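Local coordinates for protein chitinase (Thermococcus chitonophagus, PDB 5XSW) that probably hydrolyses chitin from within its chains as an endochitinase, the crystallised piece holding a bound glycan in its helical domain, at residues 132-144 with 449-461. Numbering follows the deposited sequence.
Sequences LIADPKSYYDPHV and YRYDFLTILRVAM
Tyr139, on the single helical turn 136-139 whose N-cap is Asp135, points its phenol at the kinked helix 449-461 in the helical domain, so a short capped turn packs beside the kinked helix well apart from the glycan pocket. Direct polar evidence comes first: Tyr139 OH donates at 2.7 Å to Asp452 OD1, which accepts through its anti lone pair, the one facing away from OD2, with ring and carboxylate planes 36° apart. Trp442 and Ser448 donate to OD2, fixing the carboxylate's rotation. Having CG anti to the backbone N (chi1 -174°) carries the ring to the helix, with Thr455 OG1 at its edge 3.5 Å from CE2. Replacing Tyr139 by an alanine is likely to leave Asp452 OD1 without its phenol donor and to open a gap beside Thr455.

Water provides the second layer. One molecule, over a face of the Tyr139 ring, donates to both Tyr139 O and Tyr451 O; others join Leu132 O to Thr455 OG1 and Tyr140 OH to Asp452 OD1. Tyr451 buries most: its CD1 comes 3.4 Å from Tyr139 O, with Asp141 O at the ring edge. The Leu132 CD2 to Val459 CG2 contact, 3.7 Å, is slighter.

At the far end, the extended Arg450 shares NH2 between Gln161 and Pro142, and Tyr451 OH lies over its guanidinium face. Arg450 NH2 reaches Pro142 O at 3.1 Å, the donor standing 57° out of the carbonyl plane.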
loop_
_atom_site.group_PDB
_atom_site.type_symbol
_atom_site.label_atom_id
_atom_site.label_comp_id
_atom_site.label_asym_id
_atom_site.label_seq_id
_atom_site.Cartn_x
_atom_site.Cartn_y
_atom_site.Cartn_z
ATOM N N LEU A 132 20.005 37.528 -3.968
ATOM C CA LEU A 132 19.285 36.458 -4.661
ATOM C C LEU A 132 20.061 35.959 -5.835
ATOM O O LEU A 132 20.037 34.786 -6.108
ATOM C CB LEU A 132 17.883 36.930 -5.152
ATOM C CG LEU A 132 16.892 37.312 -4.073
ATOM C CD1 LEU A 132 15.621 37.975 -4.681
ATOM C CD2 LEU A 132 16.469 36.116 -3.188
ATOM N N ILE A 133 20.689 36.855 -6.590
ATOM C CA ILE A 133 21.327 36.486 -7.847
ATOM C C ILE A 133 22.838 36.684 -7.756
ATOM O O ILE A 133 23.328 37.807 -7.710
ATOM C CB ILE A 133 20.773 37.282 -9.019
ATOM C CG1 ILE A 133 19.233 37.100 -9.119
ATOM C CG2 ILE A 133 21.511 36.915 -10.309
ATOM C CD1 ILE A 133 18.622 37.662 -10.412
ATOM N N ALA A 134 23.572 35.584 -7.716
ATOM C CA ALA A 134 25.025 35.643 -7.556
ATOM C C ALA A 134 25.658 36.201 -8.812
ATOM O O ALA A 134 26.574 37.009 -8.766
ATOM C CB ALA A 134 25.593 34.241 -7.253
ATOM N N ASP A 135 25.160 35.759 -9.955
ATOM C CA ASP A 135 25.838 36.029 -11.197
ATOM C C ASP A 135 24.809 36.213 -12.302
ATOM O O ASP A 135 24.430 35.266 -13.002
ATOM C CB ASP A 135 26.829 34.889 -11.470
ATOM C CG ASP A 135 27.473 34.948 -12.862
ATOM O OD1 ASP A 135 27.268 35.905 -13.621
ATOM O OD2 ASP A 135 28.226 33.994 -13.188
ATOM N N PRO A 136 24.387 37.464 -12.505
ATOM C CA PRO A 136 23.327 37.740 -13.468
ATOM C C PRO A 136 23.547 37.251 -14.883
ATOM O O PRO A 136 22.573 36.864 -15.533
ATOM C CB PRO A 136 23.247 39.287 -13.455
ATOM C CG PRO A 136 23.623 39.631 -12.107
ATOM C CD PRO A 136 24.728 38.666 -11.720
ATOM N N LYS A 137 24.766 37.299 -15.395
ATOM C CA LYS A 137 24.978 36.891 -16.768
ATOM C C LYS A 137 24.659 35.389 -16.949
ATOM O O LYS A 137 24.113 34.953 -17.981
ATOM C CB LYS A 137 26.421 37.165 -17.188
ATOM C CG LYS A 137 26.729 36.676 -18.600
ATOM C CD LYS A 137 27.716 37.587 -19.334
ATOM C CE LYS A 137 28.980 36.828 -19.737
ATOM N NZ LYS A 137 29.758 36.341 -18.545
ATOM N N SER A 138 25.086 34.606 -15.967
ATOM C CA SER A 138 24.817 33.170 -15.965
ATOM C C SER A 138 23.319 32.901 -15.647
ATOM O O SER A 138 22.678 32.088 -16.294
ATOM C CB SER A 138 25.737 32.483 -14.973
ATOM O OG SER A 138 25.460 31.083 -14.920
ATOM N N TYR A 139 22.763 33.642 -14.699
ATOM C CA TYR A 139 21.394 33.445 -14.274
ATOM C C TYR A 139 20.420 33.615 -15.446
ATOM O O TYR A 139 19.490 32.811 -15.551
ATOM C CB TYR A 139 21.073 34.397 -13.121
ATOM C CG TYR A 139 19.714 34.274 -12.422
ATOM C CD1 TYR A 139 18.570 34.890 -12.961
ATOM C CD2 TYR A 139 19.599 33.636 -11.179
ATOM C CE1 TYR A 139 17.311 34.837 -12.282
ATOM C CE2 TYR A 139 18.368 33.571 -10.515
ATOM C CZ TYR A 139 17.237 34.175 -11.095
ATOM O OH TYR A 139 16.053 34.140 -10.431
ATOM N N TYR A 140 20.663 34.580 -16.355
ATOM C CA TYR A 140 19.710 34.891 -17.440
ATOM C C TYR A 140 20.154 34.376 -18.770
ATOM O O TYR A 140 19.486 34.596 -19.755
ATOM C CB TYR A 140 19.434 36.414 -17.559
ATOM C CG TYR A 140 18.740 37.005 -16.373
ATOM C CD1 TYR A 140 17.380 36.774 -16.141
ATOM C CD2 TYR A 140 19.426 37.810 -15.466
ATOM C CE1 TYR A 140 16.733 37.328 -15.040
ATOM C CE2 TYR A 140 18.787 38.334 -14.319
ATOM C CZ TYR A 140 17.433 38.102 -14.128
ATOM O OH TYR A 140 16.773 38.616 -13.033
ATOM N N ASP A 141 21.256 33.634 -18.798
ATOM C CA ASP A 141 21.799 33.122 -20.029
ATOM C C ASP A 141 20.862 32.091 -20.690
ATOM O O ASP A 141 20.515 31.065 -20.096
ATOM C CB ASP A 141 23.170 32.496 -19.750
ATOM C CG ASP A 141 23.891 32.049 -21.012
ATOM O OD1 ASP A 141 23.310 32.088 -22.132
ATOM O OD2 ASP A 141 25.055 31.631 -20.882
ATOM N N PRO A 142 20.446 32.367 -21.926
ATOM C CA PRO A 142 19.491 31.426 -22.528
ATOM C C PRO A 142 20.153 30.197 -23.127
ATOM O O PRO A 142 19.436 29.324 -23.595
ATOM C CB PRO A 142 18.811 32.252 -23.627
ATOM C CG PRO A 142 19.873 33.327 -23.989
ATOM C CD PRO A 142 20.583 33.630 -22.692
ATOM N N HIS A 143 21.480 30.120 -23.135
ATOM C CA HIS A 143 22.114 29.013 -23.822
ATOM C C HIS A 143 21.865 27.754 -22.976
ATOM O O HIS A 143 22.020 27.790 -21.765
ATOM C CB HIS A 143 23.611 29.252 -24.009
ATOM C CG HIS A 143 24.384 28.016 -24.348
ATOM N ND1 HIS A 143 24.628 27.629 -25.647
ATOM C CD2 HIS A 143 24.983 27.090 -23.558
ATOM C CE1 HIS A 143 25.337 26.514 -25.647
ATOM N NE2 HIS A 143 25.565 26.164 -24.391
ATOM N N VAL A 144 21.487 26.671 -23.638
ATOM C CA VAL A 144 21.145 25.407 -22.991
ATOM C C VAL A 144 22.268 24.402 -23.159
ATOM O O VAL A 144 22.699 24.151 -24.255
ATOM C CB VAL A 144 19.838 24.810 -23.604
ATOM C CG1 VAL A 144 19.529 23.401 -23.042
ATOM C CG2 VAL A 144 18.667 25.779 -23.382
ATOM N N TYR A 449 9.174 31.133 -14.847
ATOM C CA TYR A 449 9.299 29.764 -14.311
ATOM C C TYR A 449 10.735 29.265 -14.552
ATOM O O TYR A 449 11.454 28.887 -13.636
ATOM C CB TYR A 449 8.282 28.839 -14.972
ATOM C CG TYR A 449 8.540 27.398 -14.565
ATOM C CD1 TYR A 449 8.038 26.904 -13.386
ATOM C CD2 TYR A 449 9.278 26.564 -15.376
ATOM C CE1 TYR A 449 8.245 25.524 -13.000
ATOM C CE2 TYR A 449 9.515 25.188 -15.015
ATOM C CZ TYR A 449 8.981 24.710 -13.845
ATOM O OH TYR A 449 9.205 23.393 -13.527
ATOM N N ARG A 450 11.163 29.330 -15.797
ATOM C CA ARG A 450 12.484 28.821 -16.155
ATOM C C ARG A 450 13.633 29.495 -15.347
ATOM O O ARG A 450 14.503 28.815 -14.777
ATOM C CB ARG A 450 12.724 29.022 -17.665
ATOM C CG ARG A 450 14.108 28.494 -18.057
ATOM C CD ARG A 450 14.395 28.652 -19.523
ATOM N NE ARG A 450 15.832 28.607 -19.758
ATOM C CZ ARG A 450 16.388 28.621 -20.977
ATOM N NH1 ARG A 450 15.632 28.625 -22.081
ATOM N NH2 ARG A 450 17.705 28.605 -21.088
ATOM N N TYR A 451 13.607 30.832 -15.268
ATOM C CA TYR A 451 14.759 31.577 -14.713
ATOM C C TYR A 451 14.663 31.832 -13.222
ATOM O O TYR A 451 15.683 31.874 -12.523
ATOM C CB TYR A 451 14.927 32.906 -15.490
ATOM C CG TYR A 451 15.332 32.677 -16.930
ATOM C CD1 TYR A 451 16.628 32.340 -17.264
ATOM C CD2 TYR A 451 14.378 32.693 -17.932
ATOM C CE1 TYR A 451 16.982 32.094 -18.587
ATOM C CE2 TYR A 451 14.720 32.447 -19.250
ATOM C CZ TYR A 451 16.012 32.147 -19.566
ATOM O OH TYR A 451 16.319 31.910 -20.894
ATOM N N ASP A 452 13.444 32.014 -12.707
ATOM C CA ASP A 452 13.280 32.457 -11.333
ATOM C C ASP A 452 12.740 31.435 -10.336
ATOM O O ASP A 452 12.882 31.617 -9.126
ATOM C CB ASP A 452 12.322 33.652 -11.294
ATOM C CG ASP A 452 12.843 34.832 -12.083
ATOM O OD1 ASP A 452 14.037 35.185 -11.897
ATOM O OD2 ASP A 452 12.069 35.377 -12.885
ATOM N N PHE A 453 11.987 30.438 -10.793
ATOM C CA PHE A 453 11.226 29.707 -9.774
ATOM C C PHE A 453 12.101 28.864 -8.807
ATOM O O PHE A 453 11.751 28.708 -7.632
ATOM C CB PHE A 453 10.107 28.812 -10.434
ATOM C CG PHE A 453 9.115 28.284 -9.412
ATOM C CD1 PHE A 453 8.327 29.153 -8.697
ATOM C CD2 PHE A 453 8.995 26.908 -9.163
ATOM C CE1 PHE A 453 7.426 28.692 -7.702
ATOM C CE2 PHE A 453 8.108 26.419 -8.205
ATOM C CZ PHE A 453 7.318 27.301 -7.466
ATOM N N LEU A 454 13.250 28.332 -9.253
ATOM C CA LEU A 454 14.095 27.632 -8.285
ATOM C C LEU A 454 14.578 28.560 -7.165
ATOM O O LEU A 454 14.687 28.149 -6.001
ATOM C CB LEU A 454 15.333 27.010 -8.943
ATOM C CG LEU A 454 15.078 25.739 -9.767
ATOM C CD1 LEU A 454 16.421 25.179 -10.355
ATOM C CD2 LEU A 454 14.384 24.683 -8.837
ATOM N N THR A 455 14.827 29.819 -7.518
ATOM C CA THR A 455 15.294 30.782 -6.476
ATOM C C THR A 455 14.154 31.063 -5.476
ATOM O O THR A 455 14.350 31.080 -4.259
ATOM C CB THR A 455 15.838 32.062 -7.164
ATOM O OG1 THR A 455 17.022 31.721 -7.905
ATOM C CG2 THR A 455 16.240 33.115 -6.077
ATOM N N ILE A 456 12.917 31.171 -5.992
ATOM C CA ILE A 456 11.748 31.315 -5.127
ATOM C C ILE A 456 11.614 30.124 -4.184
ATOM O O ILE A 456 11.390 30.259 -2.957
ATOM C CB ILE A 456 10.439 31.443 -5.951
ATOM C CG1 ILE A 456 10.396 32.743 -6.781
ATOM C CG2 ILE A 456 9.217 31.240 -4.996
ATOM C CD1 ILE A 456 10.232 34.066 -5.903
ATOM N N LEU A 457 11.732 28.923 -4.745
ATOM C CA LEU A 457 11.710 27.716 -3.880
ATOM C C LEU A 457 12.798 27.721 -2.769
ATOM O O LEU A 457 12.532 27.358 -1.603
ATOM C CB LEU A 457 11.873 26.453 -4.737
ATOM C CG LEU A 457 10.628 26.080 -5.610
ATOM C CD1 LEU A 457 10.879 24.809 -6.470
ATOM C CD2 LEU A 457 9.367 25.906 -4.720
ATOM N N ARG A 458 13.996 28.148 -3.131
ATOM C CA ARG A 458 15.122 28.167 -2.173
ATOM C C ARG A 458 14.875 29.171 -1.076
ATOM O O ARG A 458 15.125 28.890 0.108
ATOM C CB ARG A 458 16.440 28.497 -2.913
ATOM C CG ARG A 458 16.912 27.287 -3.692
ATOM C CD ARG A 458 18.133 27.485 -4.554
ATOM N NE ARG A 458 18.256 26.314 -5.415
ATOM C CZ ARG A 458 18.836 26.314 -6.594
ATOM N NH1 ARG A 458 19.388 27.418 -7.069
ATOM N NH2 ARG A 458 18.836 25.216 -7.327
ATOM N N VAL A 459 14.325 30.328 -1.460
ATOM C CA VAL A 459 13.922 31.294 -0.443
ATOM C C VAL A 459 12.920 30.692 0.480
ATOM O O VAL A 459 13.082 30.759 1.708
ATOM C CB VAL A 459 13.365 32.557 -1.083
ATOM C CG1 VAL A 459 12.638 33.397 -0.043
ATOM C CG2 VAL A 459 14.531 33.318 -1.709
ATOM N N ALA A 460 11.885 30.056 -0.074
ATOM C CA ALA A 460 10.912 29.405 0.825
ATOM C C ALA A 460 11.581 28.363 1.702
ATOM O O ALA A 460 11.290 28.263 2.909
ATOM C CB ALA A 460 9.760 28.737 -0.008
ATOM N N MET A 461 12.457 27.551 1.093
ATOM C CA MET A 461 13.015 26.411 1.836
ATOM C C MET A 461 14.023 26.767 2.914
ATOM O O MET A 461 14.319 25.941 3.810
ATOM C CB MET A 461 13.658 25.397 0.847
ATOM C CG MET A 461 12.521 24.745 -0.012
ATOM S SD MET A 461 13.171 23.656 -1.291
ATOM C CE MET A 461 13.587 22.211 -0.325
HETATM O O HOH W 1 19.502 32.359 -7.113
HETATM O O HOH W 2 18.287 31.325 -13.501
HETATM O O HOH W 3 14.311 37.702 -12.569
HETATM O O HOH W 4 16.907 29.146 -24.719
#